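3-oxoacyl-[acyl-carrier protein] synthase (Thermus thermophilus, PDB 1UB7) probably catalyses the first condensation of fatty acid synthesis, joining an acetyl group from acetyl-CoA to malonyl-ACP, and acts as a homodimer. Local coordinates at residues E40-A45 / D272-T277; V77-P82 / G136-S141; L7-P12 / A285-V290; E22-T27 / D145-A150; S141-W146 / N205-N210. All blocks are in the same frame, centred on the assembly; numbering follows the deposited sequence.

Contact 1 of 5, residues E40-A45 / D272-T277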
# COMPACT_ATOMS: atom_id res chain seq x y z
N GLU A 40 -4.88 25.98 -15.10
CA GLU A 40 -3.50 25.53 -15.33
C GLU A 40 -3.22 24.36 -14.41
O GLU A 40 -3.97 24.12 -13.46
CB GLU A 40 -2.47 26.61 -14.99
CG GLU A 40 -2.83 28.05 -15.30
CD GLU A 40 -1.71 29.02 -14.93
OE1 GLU A 40 -1.15 28.88 -13.81
OE2 GLU A 40 -1.39 29.91 -15.74
N ARG A 41 -2.14 23.64 -14.70
CA ARG A 41 -1.69 22.51 -13.89
C ARG A 41 -0.17 22.41 -14.06
O ARG A 41 0.37 22.92 -15.04
CB ARG A 41 -2.37 21.20 -14.31
CG ARG A 41 -1.88 20.59 -15.63
CD ARG A 41 -3.01 20.56 -16.64
NE ARG A 41 -3.41 21.92 -16.99
CZ ARG A 41 -4.62 22.28 -17.39
NH1 ARG A 41 -5.59 21.38 -17.49
NH2 ARG A 41 -4.86 23.55 -17.69
N ARG A 42 0.50 21.77 -13.11
CA ARG A 42 1.94 21.61 -13.16
C ARG A 42 2.31 20.25 -13.73
O ARG A 42 1.57 19.29 -13.58
CB ARG A 42 2.53 21.76 -11.75
CG ARG A 42 2.20 23.09 -11.10
CD ARG A 42 2.53 24.26 -12.03
NE ARG A 42 2.38 25.54 -11.34
CZ ARG A 42 3.32 26.09 -10.56
NH1 ARG A 42 4.48 25.47 -10.37
NH2 ARG A 42 3.09 27.25 -9.96
N VAL A 43 3.45 20.17 -14.41
CA VAL A 43 3.90 18.91 -15.01
C VAL A 43 5.36 18.62 -14.64
O VAL A 43 6.23 19.48 -14.78
CB VAL A 43 3.77 18.95 -16.56
CG1 VAL A 43 4.18 17.61 -17.17
CG2 VAL A 43 2.32 19.29 -16.95
N ALA A 44 5.61 17.40 -14.17
CA ALA A 44 6.95 17.00 -13.74
C ALA A 44 7.97 17.06 -14.87
O ALA A 44 7.66 16.73 -16.02
CB ALA A 44 6.91 15.58 -13.16
N ALA A 45 9.19 17.48 -14.54
CA ALA A 45 10.23 17.56 -15.55
C ALA A 45 10.42 16.17 -16.17
O ALA A 45 9.97 15.16 -15.61
CB ALA A 45 11.53 18.04 -14.93
N ASP A 272 -7.95 24.87 -9.73
CA ASP A 272 -7.84 25.83 -10.82
C ASP A 272 -6.39 26.07 -11.24
O ASP A 272 -6.10 26.33 -12.41
CB ASP A 272 -8.49 27.16 -10.40
CG ASP A 272 -7.93 27.70 -9.09
OD1 ASP A 272 -7.91 26.95 -8.09
OD2 ASP A 272 -7.51 28.88 -9.05
N ARG A 273 -5.48 25.96 -10.27
CA ARG A 273 -4.06 26.19 -10.53
C ARG A 273 -3.20 24.93 -10.64
O ARG A 273 -2.10 24.98 -11.22
CB ARG A 273 -3.49 27.12 -9.44
CG ARG A 273 -3.89 28.57 -9.62
CD ARG A 273 -3.37 29.48 -8.52
NE ARG A 273 -4.07 29.30 -7.26
CZ ARG A 273 -3.65 28.50 -6.27
NH1 ARG A 273 -2.52 27.82 -6.40
NH2 ARG A 273 -4.36 28.39 -5.16
N TYR A 274 -3.66 23.81 -10.11
CA TYR A 274 -2.86 22.59 -10.18
C TYR A 274 -3.53 21.38 -10.81
O TYR A 274 -2.89 20.34 -11.02
CB TYR A 274 -2.39 22.19 -8.78
CG TYR A 274 -1.69 23.25 -7.97
CD1 TYR A 274 -0.63 23.99 -8.50
CD2 TYR A 274 -2.03 23.44 -6.63
CE1 TYR A 274 0.08 24.89 -7.70
CE2 TYR A 274 -1.33 24.33 -5.83
CZ TYR A 274 -0.27 25.05 -6.36
OH TYR A 274 0.41 25.91 -5.52
N GLY A 275 -4.82 21.49 -11.11
CA GLY A 275 -5.53 20.36 -11.69
C GLY A 275 -5.74 19.30 -10.62
O GLY A 275 -5.66 19.59 -9.41
N ASN A 276 -6.02 18.07 -11.05
CA ASN A 276 -6.24 16.98 -10.11
C ASN A 276 -4.90 16.30 -9.81
O ASN A 276 -4.39 15.54 -10.63
CB ASN A 276 -7.20 15.95 -10.73
CG ASN A 276 -7.68 14.90 -9.72
OD1 ASN A 276 -6.92 14.44 -8.86
ND2 ASN A 276 -8.94 14.50 -9.84
N THR A 277 -4.34 16.58 -8.64
CA THR A 277 -3.06 15.97 -8.25
C THR A 277 -3.25 14.71 -7.43
O THR A 277 -2.35 14.28 -6.72
CB THR A 277 -2.20 16.92 -7.44
OG1 THR A 277 -2.90 17.27 -6.23
CG2 THR A 277 -1.87 18.15 -8.25
O HOH W 1 -0.10 26.62 -11.72
O HOH W 2 -0.25 20.20 -10.73
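Arg42 lays the aliphatic part of its side chain against the Tyr274 ring, CG lying 3.9 Å from Tyr274 CD1, while the guanidinium carries one of its faces past CE1 with the two planes turned 72° apart. A bend at chi2 (-50°) turns CD aside; NE gives its hydrogen to a water at the edge of the guanidinium, in its plane. That water also donates to Arg273 O, 2.6 Å from its oxygen, and more loosely to Glu40 OE1. A second water joins Arg42 N to Tyr274 O. Close by, Arg41 CB sits 3.4 Å from Tyr274 O, and its guanidinium turns off to Asn18 and Met16. Gly275, where the helix 271-274 gives way, suits its place doubly: its positive phi favours glycine, and the absence of a side chain lets Arg41 CB come close to the backbone. Next in the chain is Asn276, a predicted active-site residue bonded to His246. Arg42 NH1 is held by Pro12 O, and Glu288 takes both the Tyr274 hydroxyl and the Arg273 guanidinium. Strand and helix end thus share one direct backbone bond, Glu40 N to Asp272 O at 3.0 Å, while two waters link the polar atoms Arg42 NE and N with Arg273 O and Tyr274 O.

Contact 2 of 5, residues V77-P82 / G136-S141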
# COMPACT_ATOMS: atom_id res chain seq x y z
N VAL A 77 3.87 6.02 1.65
CA VAL A 77 3.67 6.87 0.48
C VAL A 77 2.35 6.49 -0.21
O VAL A 77 2.21 5.40 -0.75
CB VAL A 77 4.82 6.73 -0.55
CG1 VAL A 77 4.41 7.37 -1.87
CG2 VAL A 77 6.09 7.43 -0.01
N ALA A 78 1.37 7.37 -0.15
CA ALA A 78 0.12 7.09 -0.83
C ALA A 78 0.32 7.56 -2.26
O ALA A 78 0.53 8.76 -2.50
CB ALA A 78 -1.03 7.83 -0.18
N THR A 79 0.30 6.63 -3.19
CA THR A 79 0.48 6.95 -4.60
C THR A 79 -0.17 5.88 -5.45
O THR A 79 -0.53 4.81 -4.94
CB THR A 79 1.99 7.00 -4.97
OG1 THR A 79 2.13 7.45 -6.33
CG2 THR A 79 2.64 5.61 -4.81
N ASN A 80 -0.32 6.17 -6.73
CA ASN A 80 -0.90 5.21 -7.68
C ASN A 80 0.00 5.17 -8.91
O ASN A 80 -0.30 4.52 -9.91
CB ASN A 80 -2.33 5.61 -8.05
CG ASN A 80 -3.28 5.53 -6.86
OD1 ASN A 80 -3.73 4.44 -6.47
ND2 ASN A 80 -3.60 6.67 -6.27
N THR A 81 1.12 5.89 -8.82
CA THR A 81 2.10 5.91 -9.90
C THR A 81 3.51 5.76 -9.33
O THR A 81 4.38 6.58 -9.60
CB THR A 81 2.03 7.24 -10.75
OG1 THR A 81 2.21 8.38 -9.90
CG2 THR A 81 0.68 7.34 -11.48
N PRO A 82 3.76 4.69 -8.55
CA PRO A 82 5.10 4.50 -7.98
C PRO A 82 6.17 4.27 -9.06
O PRO A 82 5.87 3.76 -10.15
CB PRO A 82 4.91 3.28 -7.08
CG PRO A 82 3.92 2.47 -7.86
CD PRO A 82 2.91 3.50 -8.31
N GLY A 136 1.63 12.02 0.08
CA GLY A 136 0.66 11.87 -0.99
C GLY A 136 1.41 12.38 -2.21
O GLY A 136 1.70 13.57 -2.29
N ALA A 137 1.77 11.49 -3.14
CA ALA A 137 2.53 11.91 -4.33
C ALA A 137 2.14 11.17 -5.60
O ALA A 137 2.10 9.93 -5.64
CB ALA A 137 4.03 11.73 -4.07
N GLU A 138 1.88 11.95 -6.66
CA GLU A 138 1.45 11.43 -7.97
C GLU A 138 2.09 12.09 -9.18
O GLU A 138 2.16 13.30 -9.27
CB GLU A 138 -0.06 11.60 -8.13
CG GLU A 138 -0.89 10.71 -7.23
CD GLU A 138 -1.11 9.34 -7.83
OE1 GLU A 138 -0.16 8.76 -8.39
OE2 GLU A 138 -2.25 8.85 -7.74
N ALA A 139 2.54 11.27 -10.13
CA ALA A 139 3.12 11.78 -11.37
C ALA A 139 2.19 11.24 -12.47
O ALA A 139 2.58 10.37 -13.25
CB ALA A 139 4.53 11.25 -11.57
N LEU A 140 0.97 11.74 -12.51
CA LEU A 140 -0.00 11.26 -13.49
C LEU A 140 0.42 11.52 -14.92
O LEU A 140 0.05 10.78 -15.82
CB LEU A 140 -1.36 11.89 -13.20
CG LEU A 140 -1.89 11.35 -11.87
CD1 LEU A 140 -3.00 12.24 -11.31
CD2 LEU A 140 -2.35 9.90 -12.08
N SER A 141 1.21 12.57 -15.12
CA SER A 141 1.66 12.90 -16.46
C SER A 141 2.49 11.79 -17.07
O SER A 141 2.94 11.89 -18.20
CB SER A 141 2.49 14.19 -16.44
OG SER A 141 3.72 14.00 -15.77
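Glu138 drives its carboxylate into the turn after strand 72-78, where OE1 is gripped by two donors. Thr81 OG1 approaches Glu138 OE1 nearly along the C-O axis at 2.8 Å. Asn80 N, 3.1 Å from Glu138 OE1, comes instead from above the carboxylate plane. Asn80 ND2 bonds Glu138 OE2 at 3.0 Å, also from above that plane, although the carboxylate oxygen lies in the plane of the Asn80 amide. The bend at chi2 (-85°) turns Glu138 CD toward the 79-81 turn, 3.4 Å from Asn80 N. Threonine suits position 81 because its hydroxyl both gives to Glu138 and receives: Ala139 N donates to Thr81 OG1 (2.9 Å, nearly straight at 173°). The strands 72-78 and 131-138 are parallel neighbours in the mixed five-stranded sheet of the thiolase fold, and the parallel bridge of Ala78 with Gly136 is closed by Ala137 N to Ala78 O. Beyond it side chains take over: Thr79 OG1 donates to Ala137 O at 2.6 Å and accepts Thr81 N in an ST turn. Ser278 and Gly109 hold the outer ends of Glu138 and Asn80. The looser flank has no water-facing rim, since every touching residue is buried; there Thr81 CG2 merely rests 4.0 Å from Leu140 CD2. Phe86 and Val193 of the second subunit pack on Asn80 and Thr81 respectively.

Contact 3 of 5, residues L7-P12 / A285-V290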
# COMPACT_ATOMS: atom_id res chain seq x y z
N LEU A 7 3.82 19.81 8.00
CA LEU A 7 3.26 19.70 6.65
C LEU A 7 4.13 20.43 5.64
O LEU A 7 4.77 21.43 5.97
CB LEU A 7 1.85 20.30 6.63
CG LEU A 7 1.19 20.63 5.28
CD1 LEU A 7 0.69 19.35 4.59
CD2 LEU A 7 0.02 21.58 5.51
N GLY A 8 4.14 19.93 4.42
CA GLY A 8 4.89 20.54 3.34
C GLY A 8 4.34 19.99 2.04
O GLY A 8 3.70 18.94 2.05
N ALA A 9 4.55 20.69 0.92
CA ALA A 9 4.06 20.22 -0.39
C ALA A 9 4.90 20.79 -1.51
O ALA A 9 5.70 21.69 -1.30
CB ALA A 9 2.59 20.58 -0.58
N TYR A 10 4.71 20.26 -2.72
CA TYR A 10 5.49 20.69 -3.87
C TYR A 10 4.75 20.40 -5.16
O TYR A 10 3.99 19.44 -5.25
CB TYR A 10 6.81 19.90 -3.88
CG TYR A 10 7.61 20.00 -5.17
CD1 TYR A 10 8.55 21.02 -5.36
CD2 TYR A 10 7.47 19.04 -6.18
CE1 TYR A 10 9.34 21.07 -6.52
CE2 TYR A 10 8.25 19.09 -7.35
CZ TYR A 10 9.18 20.11 -7.50
OH TYR A 10 9.97 20.15 -8.62
N VAL A 11 4.96 21.24 -6.17
CA VAL A 11 4.37 21.00 -7.49
C VAL A 11 5.51 21.22 -8.44
O VAL A 11 6.40 22.01 -8.17
CB VAL A 11 3.24 21.97 -7.87
CG1 VAL A 11 1.93 21.53 -7.24
CG2 VAL A 11 3.60 23.39 -7.47
N PRO A 12 5.52 20.49 -9.55
CA PRO A 12 6.62 20.71 -10.48
C PRO A 12 6.62 22.17 -10.97
O PRO A 12 5.59 22.86 -10.91
CB PRO A 12 6.34 19.71 -11.60
CG PRO A 12 5.63 18.61 -10.89
CD PRO A 12 4.68 19.36 -9.98
N ALA A 285 -3.53 21.66 -0.75
CA ALA A 285 -4.53 22.62 -0.31
C ALA A 285 -4.34 23.04 1.15
O ALA A 285 -4.41 24.22 1.47
CB ALA A 285 -5.95 22.05 -0.50
N LEU A 286 -4.10 22.07 2.03
CA LEU A 286 -3.90 22.40 3.45
C LEU A 286 -2.75 23.38 3.62
O LEU A 286 -2.83 24.30 4.45
CB LEU A 286 -3.60 21.14 4.26
CG LEU A 286 -4.76 20.18 4.43
CD1 LEU A 286 -4.24 18.86 4.97
CD2 LEU A 286 -5.79 20.79 5.36
N LYS A 287 -1.69 23.18 2.85
CA LYS A 287 -0.51 24.04 2.92
C LYS A 287 -0.87 25.49 2.64
O LYS A 287 -0.48 26.39 3.39
CB LYS A 287 0.57 23.58 1.92
CG LYS A 287 1.80 24.48 1.93
CD LYS A 287 2.72 24.22 0.75
CE LYS A 287 3.92 25.15 0.77
NZ LYS A 287 4.86 24.79 -0.31
N GLU A 288 -1.62 25.73 1.56
CA GLU A 288 -2.03 27.09 1.22
C GLU A 288 -2.92 27.70 2.33
O GLU A 288 -2.76 28.86 2.71
CB GLU A 288 -2.77 27.12 -0.11
CG GLU A 288 -2.00 26.42 -1.22
CD GLU A 288 -2.41 26.88 -2.61
OE1 GLU A 288 -3.62 27.10 -2.84
OE2 GLU A 288 -1.52 27.01 -3.47
N ALA A 289 -3.85 26.89 2.84
CA ALA A 289 -4.75 27.34 3.89
C ALA A 289 -3.98 27.69 5.16
O ALA A 289 -4.30 28.67 5.85
CB ALA A 289 -5.79 26.28 4.19
N VAL A 290 -2.99 26.88 5.50
CA VAL A 290 -2.21 27.16 6.69
C VAL A 290 -1.50 28.49 6.51
O VAL A 290 -1.58 29.37 7.37
CB VAL A 290 -1.17 26.05 6.95
CG1 VAL A 290 -0.12 26.52 7.94
CG2 VAL A 290 -1.88 24.82 7.50
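Leu286 and Leu7 meet where the helix 281-292 passes the edge strand 3-10: Leu7 CD2 lies 3.9 Å from Leu286 CB, a small apolar overlap between branched chains. One residue on, the same methyl rests on the helix backbone, Leu7 CD2 being 3.5 Å from Lys287 N, with Leu7 CG anti to its own backbone N (chi1 164°). Lys287 then leaves the helix fully extended and runs beside Ala9, its CD 3.9 Å from Ala9 CB. Alanine, with only CB, lets the lysine chain run close to the strand, and Lys287 NZ makes a weak hydrogen bond of 3.4 Å to Ala9 O. Its stronger partner is Asp60, which forms a salt bridge with NZ and also accepts Ala9 N, so one carboxylate ties strand and lysine together. A turn later, Val290 sends CG2 to within 4.3 Å of Leu7 CD2, which ends the apolar strip. The segment axes approach to 7.9 Å and cross at -117°, a helix packed against a beta sheet in the layered thiolase fold. This helix lies between strand 3-10 of the five-stranded sheet, at its outer edge, and strand 242-245 of the four-stranded sheet, which Leu286 and Ala289 touch, while Lys287 also leans on helix 50-64.

Contact 4 of 5, residues E22-T27 / D145-A150; sequences EAYLDT and DWNDRA
Tyr24 has its CG between the backbone N and the carbonyl carbon (chi1 77°), and Arg149 has its CG in the corresponding position, with a bend at chi3 (66°) that turns NE aside. Each of the two side chains ends near the other segment. Tyr24 OH donates to Trp146 O at 2.9 Å, from somewhat off the carbonyl plane, and that carbonyl oxygen lies at the edge of the tyrosine ring, close to its plane. Tyrosine suits the spot because its long ring spans the gap and ends in a donor. Leu25 adds a second layer: its own CG stands over the centre of the Tyr24 ring, 3.7 Å above the plane, and its methyls reach the backbone, CD1 3.4 Å from Trp146 O and CD2 3.1 Å from Asn147 O, the latter a tight approach and no bond. Those two carbonyls belong to a type I turn running from Asp145 to Asp148, which presents them toward the 22-27 loop; Asp148 then takes the N-cap position of helix 149-152. Asp26, the centre of an inverse gamma turn, makes a salt bridge from OD2 to Arg149 NH2 at 3.1 Å. The two side chains lie side by side, pointing the same way, with the carboxylate and guanidinium planes 50° apart, and Asp26 O is over one face of the guanidinium, offset toward its rim. The contact joins two surface loops, one between helices 18-22 and 29-35, the other leading into helix 149-152. With one hydroxyl bond and one ion pair, both at the surface, the link is probably modest in strength and sensitive to solvent and salt.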
# COMPACT_ATOMS: atom_id res chain seq x y z
N GLU A 22 -5.09 23.90 -26.14
CA GLU A 22 -5.81 24.34 -27.33
C GLU A 22 -4.85 24.29 -28.52
O GLU A 22 -5.27 24.24 -29.67
CB GLU A 22 -6.32 25.78 -27.17
CG GLU A 22 -7.38 25.97 -26.10
CD GLU A 22 -7.85 27.42 -25.98
OE1 GLU A 22 -6.99 28.31 -25.80
OE2 GLU A 22 -9.07 27.66 -26.07
N ALA A 23 -3.55 24.29 -28.22
CA ALA A 23 -2.51 24.26 -29.24
C ALA A 23 -2.36 22.94 -30.01
O ALA A 23 -1.59 22.87 -30.97
CB ALA A 23 -1.17 24.64 -28.62
N TYR A 24 -3.07 21.89 -29.59
CA TYR A 24 -2.95 20.61 -30.28
C TYR A 24 -4.14 19.68 -30.10
O TYR A 24 -4.18 18.60 -30.69
CB TYR A 24 -1.69 19.88 -29.81
CG TYR A 24 -1.83 19.23 -28.45
CD1 TYR A 24 -2.17 19.98 -27.32
CD2 TYR A 24 -1.64 17.86 -28.30
CE1 TYR A 24 -2.31 19.38 -26.07
CE2 TYR A 24 -1.78 17.25 -27.05
CZ TYR A 24 -2.11 18.01 -25.94
OH TYR A 24 -2.25 17.41 -24.72
N LEU A 25 -5.11 20.07 -29.27
CA LEU A 25 -6.29 19.23 -29.03
C LEU A 25 -7.63 19.93 -29.24
O LEU A 25 -7.78 21.12 -28.93
CB LEU A 25 -6.25 18.64 -27.62
CG LEU A 25 -5.54 17.30 -27.44
CD1 LEU A 25 -5.42 17.00 -25.97
CD2 LEU A 25 -6.32 16.21 -28.16
N ASP A 26 -8.59 19.16 -29.75
CA ASP A 26 -9.95 19.65 -30.01
C ASP A 26 -10.60 20.07 -28.69
O ASP A 26 -11.45 19.36 -28.15
CB ASP A 26 -10.76 18.53 -30.70
CG ASP A 26 -11.99 19.06 -31.45
OD1 ASP A 26 -11.85 20.04 -32.22
OD2 ASP A 26 -13.10 18.48 -31.30
N THR A 27 -10.20 21.23 -28.17
CA THR A 27 -10.74 21.75 -26.92
C THR A 27 -10.38 23.22 -26.73
O THR A 27 -9.36 23.70 -27.24
CB THR A 27 -10.21 20.95 -25.70
OG1 THR A 27 -10.88 21.39 -24.51
CG2 THR A 27 -8.70 21.14 -25.54
N ASP A 145 -2.78 9.63 -21.20
CA ASP A 145 -2.75 9.64 -22.66
C ASP A 145 -2.90 11.10 -23.07
O ASP A 145 -4.01 11.63 -23.09
CB ASP A 145 -3.89 8.83 -23.27
CG ASP A 145 -4.00 9.03 -24.78
OD1 ASP A 145 -2.99 8.79 -25.49
OD2 ASP A 145 -5.08 9.42 -25.25
N TRP A 146 -1.78 11.73 -23.40
CA TRP A 146 -1.76 13.13 -23.79
C TRP A 146 -2.77 13.52 -24.87
O TRP A 146 -3.17 14.69 -24.96
CB TRP A 146 -0.34 13.51 -24.24
CG TRP A 146 0.62 13.76 -23.10
CD1 TRP A 146 1.94 13.43 -23.06
CD2 TRP A 146 0.34 14.45 -21.88
NE1 TRP A 146 2.51 13.87 -21.89
CE2 TRP A 146 1.55 14.50 -21.14
CE3 TRP A 146 -0.81 15.04 -21.33
CZ2 TRP A 146 1.64 15.11 -19.89
CZ3 TRP A 146 -0.72 15.65 -20.07
CH2 TRP A 146 0.49 15.68 -19.37
N ASN A 147 -3.18 12.55 -25.67
CA ASN A 147 -4.13 12.81 -26.75
C ASN A 147 -5.60 12.74 -26.33
O ASN A 147 -6.44 13.43 -26.89
CB ASN A 147 -3.88 11.82 -27.89
CG ASN A 147 -2.53 12.01 -28.54
OD1 ASN A 147 -2.00 11.10 -29.18
ND2 ASN A 147 -1.96 13.20 -28.39
N ASP A 148 -5.89 11.90 -25.34
CA ASP A 148 -7.26 11.75 -24.85
C ASP A 148 -7.80 13.03 -24.24
O ASP A 148 -7.41 13.42 -23.14
CB ASP A 148 -7.33 10.63 -23.82
CG ASP A 148 -8.75 10.29 -23.44
OD1 ASP A 148 -9.55 11.23 -23.22
OD2 ASP A 148 -9.07 9.09 -23.34
N ARG A 149 -8.70 13.68 -24.96
CA ARG A 149 -9.33 14.93 -24.53
C ARG A 149 -9.83 14.87 -23.09
O ARG A 149 -9.53 15.74 -22.28
CB ARG A 149 -10.51 15.25 -25.45
CG ARG A 149 -11.53 14.10 -25.56
CD ARG A 149 -12.83 14.56 -26.19
NE ARG A 149 -12.65 14.95 -27.58
CZ ARG A 149 -13.53 15.68 -28.26
NH1 ARG A 149 -14.64 16.09 -27.67
NH2 ARG A 149 -13.30 15.99 -29.53
N ALA A 150 -10.60 13.83 -22.79
CA ALA A 150 -11.19 13.62 -21.48
C ALA A 150 -10.23 13.69 -20.30
O ALA A 150 -10.48 14.39 -19.32
CB ALA A 150 -11.93 12.28 -21.46

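Contact 5 of 5, residues S141-W146 / N205-N210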
# COMPACT_ATOMS: atom_id res chain seq x y z
N SER A 141 1.21 12.57 -15.12
CA SER A 141 1.66 12.90 -16.46
C SER A 141 2.49 11.79 -17.07
O SER A 141 2.94 11.89 -18.20
CB SER A 141 2.49 14.19 -16.44
OG SER A 141 3.72 14.00 -15.77
N LYS A 142 2.69 10.71 -16.33
CA LYS A 142 3.51 9.61 -16.84
C LYS A 142 2.68 8.43 -17.34
O LYS A 142 3.21 7.54 -18.00
CB LYS A 142 4.46 9.11 -15.75
CG LYS A 142 5.20 10.20 -15.00
CD LYS A 142 6.30 10.84 -15.81
CE LYS A 142 7.07 11.85 -14.96
NZ LYS A 142 8.32 12.32 -15.61
N ILE A 143 1.39 8.42 -17.02
CA ILE A 143 0.49 7.34 -17.44
C ILE A 143 -0.74 7.91 -18.14
O ILE A 143 -1.67 7.18 -18.49
CB ILE A 143 -0.01 6.49 -16.23
CG1 ILE A 143 -0.68 7.41 -15.20
CG2 ILE A 143 1.15 5.74 -15.60
CD1 ILE A 143 -1.75 6.73 -14.36
N ILE A 144 -0.74 9.22 -18.33
CA ILE A 144 -1.85 9.89 -18.97
C ILE A 144 -1.69 9.88 -20.49
O ILE A 144 -0.58 10.06 -21.00
CB ILE A 144 -1.93 11.34 -18.48
CG1 ILE A 144 -3.19 12.02 -19.02
CG2 ILE A 144 -0.69 12.11 -18.92
CD1 ILE A 144 -3.31 13.47 -18.61
N ASP A 145 -2.78 9.63 -21.20
CA ASP A 145 -2.75 9.64 -22.66
C ASP A 145 -2.90 11.10 -23.07
O ASP A 145 -4.01 11.63 -23.09
CB ASP A 145 -3.89 8.83 -23.27
CG ASP A 145 -4.00 9.03 -24.78
OD1 ASP A 145 -2.99 8.79 -25.49
OD2 ASP A 145 -5.08 9.42 -25.25
N TRP A 146 -1.78 11.73 -23.40
CA TRP A 146 -1.76 13.13 -23.79
C TRP A 146 -2.77 13.52 -24.87
O TRP A 146 -3.17 14.69 -24.96
CB TRP A 146 -0.34 13.51 -24.24
CG TRP A 146 0.62 13.76 -23.10
CD1 TRP A 146 1.94 13.43 -23.06
CD2 TRP A 146 0.34 14.45 -21.88
NE1 TRP A 146 2.51 13.87 -21.89
CE2 TRP A 146 1.55 14.50 -21.14
CE3 TRP A 146 -0.81 15.04 -21.33
CZ2 TRP A 146 1.64 15.11 -19.89
CZ3 TRP A 146 -0.72 15.65 -20.07
CH2 TRP A 146 0.49 15.68 -19.37
N ASN A 205 -3.90 -0.13 -22.22
CA ASN A 205 -2.66 0.45 -21.68
C ASN A 205 -2.72 1.94 -21.33
O ASN A 205 -1.67 2.59 -21.22
CB ASN A 205 -1.49 0.19 -22.65
CG ASN A 205 -1.62 0.95 -23.97
OD1 ASN A 205 -1.83 2.17 -23.99
ND2 ASN A 205 -1.46 0.24 -25.09
N ARG A 206 -3.92 2.49 -21.13
CA ARG A 206 -4.05 3.90 -20.77
C ARG A 206 -5.15 4.20 -19.76
O ARG A 206 -6.09 3.42 -19.58
CB ARG A 206 -4.25 4.75 -22.03
CG ARG A 206 -2.96 4.99 -22.80
CD ARG A 206 -1.92 5.66 -21.91
NE ARG A 206 -0.58 5.65 -22.50
CZ ARG A 206 0.51 6.13 -21.91
NH1 ARG A 206 0.43 6.66 -20.69
NH2 ARG A 206 1.69 6.07 -22.52
N LEU A 207 -5.00 5.34 -19.09
CA LEU A 207 -5.95 5.78 -18.08
C LEU A 207 -7.34 5.96 -18.67
O LEU A 207 -7.51 6.70 -19.64
CB LEU A 207 -5.46 7.10 -17.48
CG LEU A 207 -6.00 7.53 -16.11
CD1 LEU A 207 -5.22 8.74 -15.65
CD2 LEU A 207 -7.48 7.85 -16.18
N TYR A 208 -8.33 5.29 -18.08
CA TYR A 208 -9.73 5.38 -18.53
C TYR A 208 -10.64 5.90 -17.42
O TYR A 208 -10.46 5.56 -16.24
CB TYR A 208 -10.25 4.01 -18.99
CG TYR A 208 -11.76 3.98 -19.11
CD1 TYR A 208 -12.41 4.68 -20.12
CD2 TYR A 208 -12.54 3.32 -18.15
CE1 TYR A 208 -13.80 4.73 -20.18
CE2 TYR A 208 -13.93 3.38 -18.20
CZ TYR A 208 -14.55 4.09 -19.21
OH TYR A 208 -15.93 4.17 -19.26
N MET A 209 -11.64 6.71 -17.79
CA MET A 209 -12.58 7.26 -16.82
C MET A 209 -14.01 7.46 -17.35
O MET A 209 -14.22 8.00 -18.44
CB MET A 209 -12.04 8.60 -16.27
CG MET A 209 -12.72 9.07 -14.97
SD MET A 209 -12.20 10.72 -14.38
CE MET A 209 -10.78 10.32 -13.31
N ASN A 210 -14.98 7.00 -16.56
CA ASN A 210 -16.40 7.12 -16.87
C ASN A 210 -16.84 8.33 -16.04
O ASN A 210 -17.48 8.19 -15.00
CB ASN A 210 -17.15 5.87 -16.38
CG ASN A 210 -18.60 5.80 -16.89
OD1 ASN A 210 -19.38 6.74 -16.75
ND2 ASN A 210 -18.95 4.66 -17.48
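Arg206 reaches the loop after strand 131-138 with its guanidinium, and the polar approaches gather at NH1. Arg206 NH1 comes 3.1 Å from Ile143 O and 3.6 Å from Ile144 O, while Ile143 C lies at the edge of the guanidinium in its plane. A long, flexible arginine suits the place, for it can lay carbon along the loop while bringing its charged end near the carbonyls of Ile143 and Ile144. The bend at chi2 (-58°) sets Arg206 CD beside the loop, 4.0 Å from Asp145 CB. Electrostatics adds a longer-range element: Asp145 OD1 stands 5.0 Å from Arg206 NE, not in contact, though the opposite charges would probably favour each other. Apolar contact is made by Leu207, whose CD1 meets Ile143 CD1 at 4.2 Å. Both are branched aliphatic residues suited to a buried position, and Phe86 of the second subunit packs on each. Lys142, its CB pointing away, bonds Glu48 O and makes a cation-pi contact with Tyr49. The contact thus lies at the dimer interface, with the Leu207 side chain about 9 Å from that of Asn276, a predicted active-site residue. It sits between the end of strand 131-138 and the short strand 208-209, with Leu207 also touching Thr151 of helix 149-152 and Ile143 touching His190 of strand 188-191.

How the contacts relate
Contacts 1, 2 and 5 form a connected group, their centres 13 to 15 Å apart, and contact 2 passes into contact 5 through the shared Ser141. Contact 4 shares Asp145 and Trp146 with contact 5, with centres about 12 Å apart. Contact 3, about 28 Å from contact 4 between centres, joins the group through contact 1, where Arg273 and Glu288 form a salt bridge. Along the chain, contact 3 spans the other four, pairing the first strand with a late helix. Contacts 2 and 3 reach the same five-stranded sheet, and contacts 2 and 5 both touch the second subunit. Through contacts 1, 2 and 5, early and late parts of the chain are brought together near the predicted active site.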